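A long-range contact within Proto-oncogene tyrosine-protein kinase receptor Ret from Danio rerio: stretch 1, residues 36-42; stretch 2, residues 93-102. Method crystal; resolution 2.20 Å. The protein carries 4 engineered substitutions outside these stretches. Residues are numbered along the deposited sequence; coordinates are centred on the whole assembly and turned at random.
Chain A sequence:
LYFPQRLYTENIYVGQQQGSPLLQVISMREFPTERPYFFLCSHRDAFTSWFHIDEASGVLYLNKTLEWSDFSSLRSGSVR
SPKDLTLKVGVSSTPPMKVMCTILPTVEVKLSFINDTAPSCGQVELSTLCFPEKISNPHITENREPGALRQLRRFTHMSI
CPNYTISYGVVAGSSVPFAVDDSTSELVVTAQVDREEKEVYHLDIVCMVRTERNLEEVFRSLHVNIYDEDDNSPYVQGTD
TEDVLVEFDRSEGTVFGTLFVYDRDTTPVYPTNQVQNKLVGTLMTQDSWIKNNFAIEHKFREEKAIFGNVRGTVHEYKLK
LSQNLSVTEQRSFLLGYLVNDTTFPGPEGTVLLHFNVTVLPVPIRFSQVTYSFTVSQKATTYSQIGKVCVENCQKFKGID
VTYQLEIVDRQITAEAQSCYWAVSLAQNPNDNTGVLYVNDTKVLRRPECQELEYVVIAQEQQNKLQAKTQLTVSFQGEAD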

ATOM      1  N   PRO A  36      20.158 -11.268 -51.235  1.00 37.80           N
ATOM      2  CA  PRO A  36      21.088 -10.262 -50.700  1.00 35.26           C
ATOM      3  C   PRO A  36      22.081  -9.727 -51.726  1.00 27.16           C
ATOM      4  O   PRO A  36      22.566 -10.440 -52.604  1.00 33.10           O
ATOM      5  CB  PRO A  36      21.807 -11.025 -49.578  1.00 27.81           C
ATOM      6  CG  PRO A  36      21.782 -12.434 -50.017  1.00 27.44           C
ATOM      7  CD  PRO A  36      20.548 -12.639 -50.853  1.00 32.49           C
ATOM      8  N   TYR A  37      22.360  -8.434 -51.607  1.00 27.55           N
ATOM      9  CA  TYR A  37      23.385  -7.742 -52.380  1.00 32.13           C
ATOM     10  C   TYR A  37      24.361  -7.151 -51.387  1.00 28.29           C
ATOM     11  O   TYR A  37      24.013  -6.220 -50.650  1.00 27.04           O
ATOM     12  CB  TYR A  37      22.821  -6.619 -53.239  1.00 30.24           C
ATOM     13  CG  TYR A  37      21.853  -7.014 -54.318  1.00 40.91           C
ATOM     14  CD1 TYR A  37      20.511  -7.204 -54.029  1.00 41.48           C
ATOM     15  CD2 TYR A  37      22.268  -7.128 -55.639  1.00 41.63           C
ATOM     16  CE1 TYR A  37      19.617  -7.521 -55.010  1.00 39.38           C
ATOM     17  CE2 TYR A  37      21.384  -7.450 -56.624  1.00 46.52           C
ATOM     18  CZ  TYR A  37      20.055  -7.646 -56.305  1.00 45.35           C
ATOM     19  OH  TYR A  37      19.158  -7.967 -57.295  1.00 47.81           O
ATOM     20  N   PHE A  38      25.573  -7.674 -51.391  1.00 26.15           N
ATOM     21  CA  PHE A  38      26.620  -7.244 -50.485  1.00 25.10           C
ATOM     22  C   PHE A  38      27.444  -6.134 -51.118  1.00 26.14           C
ATOM     23  O   PHE A  38      27.633  -6.103 -52.333  1.00 27.34           O
ATOM     24  CB  PHE A  38      27.542  -8.415 -50.158  1.00 23.85           C
ATOM     25  CG  PHE A  38      26.852  -9.588 -49.538  1.00 22.87           C
ATOM     26  CD1 PHE A  38      26.737  -9.687 -48.154  1.00 21.63           C
ATOM     27  CD2 PHE A  38      26.359 -10.613 -50.326  1.00 23.32           C
ATOM     28  CE1 PHE A  38      26.112 -10.781 -47.574  1.00 21.22           C
ATOM     29  CE2 PHE A  38      25.742 -11.716 -49.740  1.00 24.64           C
ATOM     30  CZ  PHE A  38      25.626 -11.791 -48.353  1.00 21.24           C
ATOM     31  N   PHE A  39      27.989  -5.261 -50.276  1.00 25.76           N
ATOM     32  CA  PHE A  39      28.857  -4.196 -50.744  1.00 26.73           C
ATOM     33  C   PHE A  39      29.668  -3.637 -49.580  1.00 26.46           C
ATOM     34  O   PHE A  39      29.234  -3.680 -48.421  1.00 31.26           O
ATOM     35  CB  PHE A  39      28.037  -3.091 -51.420  1.00 28.47           C
ATOM     36  CG  PHE A  39      26.828  -2.660 -50.639  1.00 32.10           C
ATOM     37  CD1 PHE A  39      25.636  -3.379 -50.706  1.00 28.46           C
ATOM     38  CD2 PHE A  39      26.864  -1.512 -49.861  1.00 28.81           C
ATOM     39  CE1 PHE A  39      24.511  -2.959 -50.007  1.00 28.70           C
ATOM     40  CE2 PHE A  39      25.743  -1.098 -49.151  1.00 35.75           C
ATOM     41  CZ  PHE A  39      24.564  -1.828 -49.221  1.00 30.93           C
ATOM     42  N   LEU A  40      30.838  -3.082 -49.912  1.00 26.69           N
ATOM     43  CA  LEU A  40      31.696  -2.404 -48.937  1.00 28.91           C
ATOM     44  C   LEU A  40      31.251  -0.970 -48.692  1.00 33.57           C
ATOM     45  O   LEU A  40      30.836  -0.262 -49.613  1.00 40.90           O
ATOM     46  CB  LEU A  40      33.156  -2.395 -49.394  1.00 33.18           C
ATOM     47  CG  LEU A  40      33.856  -3.750 -49.282  1.00 31.70           C
ATOM     48  CD1 LEU A  40      35.181  -3.760 -50.006  1.00 30.04           C
ATOM     49  CD2 LEU A  40      34.055  -4.085 -47.835  1.00 31.20           C
ATOM     50  N   CYS A  41      31.379  -0.531 -47.444  1.00 39.09           N
ATOM     51  CA  CYS A  41      30.853   0.751 -47.009  1.00 42.74           C
ATOM     52  C   CYS A  41      31.899   1.709 -46.482  1.00 57.01           C
ATOM     53  O   CYS A  41      31.582   2.888 -46.274  1.00 70.15           O
ATOM     54  CB  CYS A  41      29.809   0.550 -45.910  1.00 44.99           C
ATOM     55  SG  CYS A  41      28.258   0.120 -46.602  1.00 42.24           S
ATOM     56  N   SER A  42      33.114   1.244 -46.240  1.00 55.47           N
ATOM     57  CA  SER A  42      34.156   2.051 -45.620  1.00 67.41           C
ATOM     58  C   SER A  42      34.803   3.010 -46.610  1.00 63.52           C
ATOM     59  O   SER A  42      35.987   3.333 -46.492  1.00 58.37           O
ATOM     60  CB  SER A  42      35.186   1.125 -44.981  1.00 50.70           C
ATOM     61  OG  SER A  42      34.528  -0.002 -44.417  1.00 43.83           O
TER
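Stretch 2, residues 93-102: STPPMKVMCT

Stretch 1 runs as an extended strand from Tyr37 to Leu40 and leaves it at Cys41. Stretch 2 is mostly irregular: an extended segment through Thr94, Pro95, Pro96 and Met97, then a type I turn from Met97 to Met100 that leads into weakly bonded helical backbone around Cys101. The two chains advance in the same general sense, since Ser93 to Pro96 lie beside Tyr37, Pro96, Met100 and Cys101 lie round the Phe39 ring, and Cys101 meets Cys41. No hydrogen bond joins the two stretches, so stretch 2 does not extend a sheet from this strand; the contact consists of side chains of stretch 1 packed on backbone and side chains of stretch 2, together with one disulfide, with 447 Å² buried in total.

The CA-to-CB bonds alternate along stretch 1, within the strand and just beyond it. Those of Tyr37, Phe39 and Cys41 point toward stretch 2, whereas those of Pro36, Phe38, Leu40 and Ser42 point away.

Pro36 makes no contact, and the packing begins at Tyr37, whose side chain adopts the m rotamer and lays its ring along the first residues of stretch 2. Here the backbone is the main partner. Tyr37 CD1 lies 3.1 Å from Thr94 O, and Tyr37 CE1 lies 3.2 Å from Ser93 O, the latter close to the plane of the ring at its edge. Pro95 covers one face: its CA sits 4.1 Å from the centroid of the Tyr37 ring and only 10° off the ring normal, a CH-pi contact almost straight above the ring. The CA-to-CB bonds of Ser93 and Thr94 point away, and it is their carbonyl oxygens that meet the tyrosine. Nearer the strand backbone, Tyr37 CB packs against Pro96 CD at 3.9 Å.

Phe38 turns its side chain away, and the next contact falls to Phe39, in the p rotamer. Pro96 bridges the two aromatic residues, for its CB lies over one face of the Phe39 ring, 3.6 Å from the centroid and 28° off the normal, with Pro96 CB to Phe39 CD1 at 3.2 Å. Farther round the ring, Phe39 CZ approaches Met100 CB at 3.8 Å, and Met100 SD stands obliquely 4.8 Å from the ring centroid. The end of the Met100 side chain leads away from the strand, and its SD accepts a weak hydrogen bond from Met97 N (3.2 Å) across the turn, alongside the backbone bond from Met100 N to Met97 O (3.2 Å). At the ring edge, Cys101 SG is 3.8 Å from Phe39 CE2.

Leu40 directs its side chain away and contributes through its backbone, with Leu40 O 3.9 Å from Cys101 SG. Cys41 then closes the contact with a disulfide: Cys41 SG and Cys101 SG are 2.1 Å apart, with a chi3 of -81°, and the CA atoms of Cys41 and Cys101 are 5.4 Å apart. Both cysteines are m rotamers. Ser42 takes no part; its OG is hydrogen-bonded elsewhere in the structure.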

ATOM      1  N   SER A  93      18.293  -5.906 -50.265  1.00 34.98           N
ATOM      2  CA  SER A  93      17.521  -6.794 -51.132  1.00 38.12           C
ATOM      3  C   SER A  93      17.338  -6.250 -52.549  1.00 38.10           C
ATOM      4  O   SER A  93      16.917  -7.000 -53.434  1.00 34.77           O
ATOM      5  CB  SER A  93      16.146  -7.080 -50.501  1.00 41.10           C
ATOM      6  OG  SER A  93      15.550  -5.889 -49.996  1.00 47.91           O
ATOM      7  N   THR A  94      17.663  -4.991 -52.791  1.00 34.80           N
ATOM      8  CA  THR A  94      17.771  -4.390 -54.113  1.00 36.81           C
ATOM      9  C   THR A  94      19.221  -4.058 -54.449  1.00 36.77           C
ATOM     10  O   THR A  94      20.111  -4.171 -53.600  1.00 44.04           O
ATOM     11  CB  THR A  94      16.925  -3.119 -54.171  1.00 47.27           C
ATOM     12  OG1 THR A  94      17.281  -2.278 -53.062  1.00 48.26           O
ATOM     13  CG2 THR A  94      15.441  -3.467 -54.083  1.00 39.90           C
ATOM     14  N   PRO A  95      19.503  -3.654 -55.686  1.00 39.60           N
ATOM     15  CA  PRO A  95      20.892  -3.321 -56.069  1.00 40.39           C
ATOM     16  C   PRO A  95      21.427  -2.177 -55.226  1.00 42.90           C
ATOM     17  O   PRO A  95      20.710  -1.197 -54.979  1.00 53.37           O
ATOM     18  CB  PRO A  95      20.759  -2.913 -57.546  1.00 40.05           C
ATOM     19  CG  PRO A  95      19.531  -3.608 -58.013  1.00 41.18           C
ATOM     20  CD  PRO A  95      18.588  -3.552 -56.833  1.00 42.92           C
ATOM     21  N   PRO A  96      22.683  -2.252 -54.776  1.00 39.18           N
ATOM     22  CA  PRO A  96      23.158  -1.306 -53.756  1.00 37.48           C
ATOM     23  C   PRO A  96      23.403   0.095 -54.297  1.00 43.60           C
ATOM     24  O   PRO A  96      23.826   0.295 -55.440  1.00 40.08           O
ATOM     25  CB  PRO A  96      24.463  -1.942 -53.261  1.00 44.30           C
ATOM     26  CG  PRO A  96      24.927  -2.778 -54.393  1.00 46.20           C
ATOM     27  CD  PRO A  96      23.692  -3.277 -55.096  1.00 38.60           C
ATOM     28  N   MET A  97      23.115   1.073 -53.442  1.00 43.35           N
ATOM     29  CA  MET A  97      23.384   2.479 -53.704  1.00 44.98           C
ATOM     30  C   MET A  97      24.345   3.002 -52.646  1.00 44.19           C
ATOM     31  O   MET A  97      24.477   2.427 -51.563  1.00 46.48           O
ATOM     32  CB  MET A  97      22.098   3.308 -53.698  1.00 40.52           C
ATOM     33  CG  MET A  97      21.042   2.841 -54.690  1.00 50.21           C
ATOM     34  SD  MET A  97      19.400   3.423 -54.215  1.00 60.37           S
ATOM     35  CE  MET A  97      19.435   5.122 -54.795  1.00 53.68           C
ATOM     36  N   LYS A  98      25.018   4.105 -52.971  1.00 44.68           N
ATOM     37  CA  LYS A  98      25.999   4.663 -52.048  1.00 42.65           C
ATOM     38  C   LYS A  98      25.356   5.041 -50.720  1.00 53.52           C
ATOM     39  O   LYS A  98      25.930   4.795 -49.648  1.00 49.68           O
ATOM     40  CB  LYS A  98      26.689   5.868 -52.687  1.00 44.32           C
ATOM     41  CG  LYS A  98      28.060   5.543 -53.270  1.00 46.11           C
ATOM     42  CD  LYS A  98      28.585   6.656 -54.150  1.00 41.76           C
ATOM     43  N   VAL A  99      24.141   5.599 -50.770  1.00 44.84           N
ATOM     44  CA  VAL A  99      23.489   6.123 -49.576  1.00 44.33           C
ATOM     45  C   VAL A  99      23.113   5.029 -48.581  1.00 49.44           C
ATOM     46  O   VAL A  99      22.890   5.331 -47.401  1.00 53.91           O
ATOM     47  CB  VAL A  99      22.243   6.949 -49.979  1.00 54.49           C
ATOM     48  CG1 VAL A  99      21.034   6.050 -50.185  1.00 46.95           C
ATOM     49  CG2 VAL A  99      21.946   8.032 -48.940  1.00 49.64           C
ATOM     50  N   MET A 100      23.045   3.760 -49.008  1.00 52.10           N
ATOM     51  CA  MET A 100      22.641   2.700 -48.081  1.00 53.95           C
ATOM     52  C   MET A 100      23.637   2.539 -46.939  1.00 49.88           C
ATOM     53  O   MET A 100      23.261   2.107 -45.842  1.00 52.49           O
ATOM     54  CB  MET A 100      22.482   1.364 -48.817  1.00 44.79           C
ATOM     55  CG  MET A 100      21.360   1.328 -49.842  1.00 43.64           C
ATOM     56  SD  MET A 100      21.480  -0.121 -50.933  1.00 38.00           S
ATOM     57  CE  MET A 100      19.890  -0.049 -51.771  1.00 36.35           C
ATOM     58  N   CYS A 101      24.904   2.881 -47.177  1.00 47.31           N
ATOM     59  CA  CYS A 101      25.929   2.731 -46.144  1.00 52.42           C
ATOM     60  C   CYS A 101      25.680   3.635 -44.943  1.00 53.82           C
ATOM     61  O   CYS A 101      26.129   3.321 -43.831  1.00 50.50           O
ATOM     62  CB  CYS A 101      27.313   3.018 -46.728  1.00 57.58           C
ATOM     63  SG  CYS A 101      27.948   1.743 -47.853  1.00 53.43           S
ATOM     64  N   THR A 102      24.978   4.755 -45.145  1.00 56.29           N
ATOM     65  CA  THR A 102      24.644   5.675 -44.061  1.00 63.07           C
ATOM     66  C   THR A 102      23.319   5.342 -43.390  1.00 64.18           C
ATOM     67  O   THR A 102      23.078   5.798 -42.265  1.00 56.45           O
ATOM     68  CB  THR A 102      24.580   7.117 -44.580  1.00 59.14           C
ATOM     69  OG1 THR A 102      25.762   7.414 -45.335  1.00 63.07           O
ATOM     70  CG2 THR A 102      24.466   8.097 -43.427  1.00 67.66           C
TER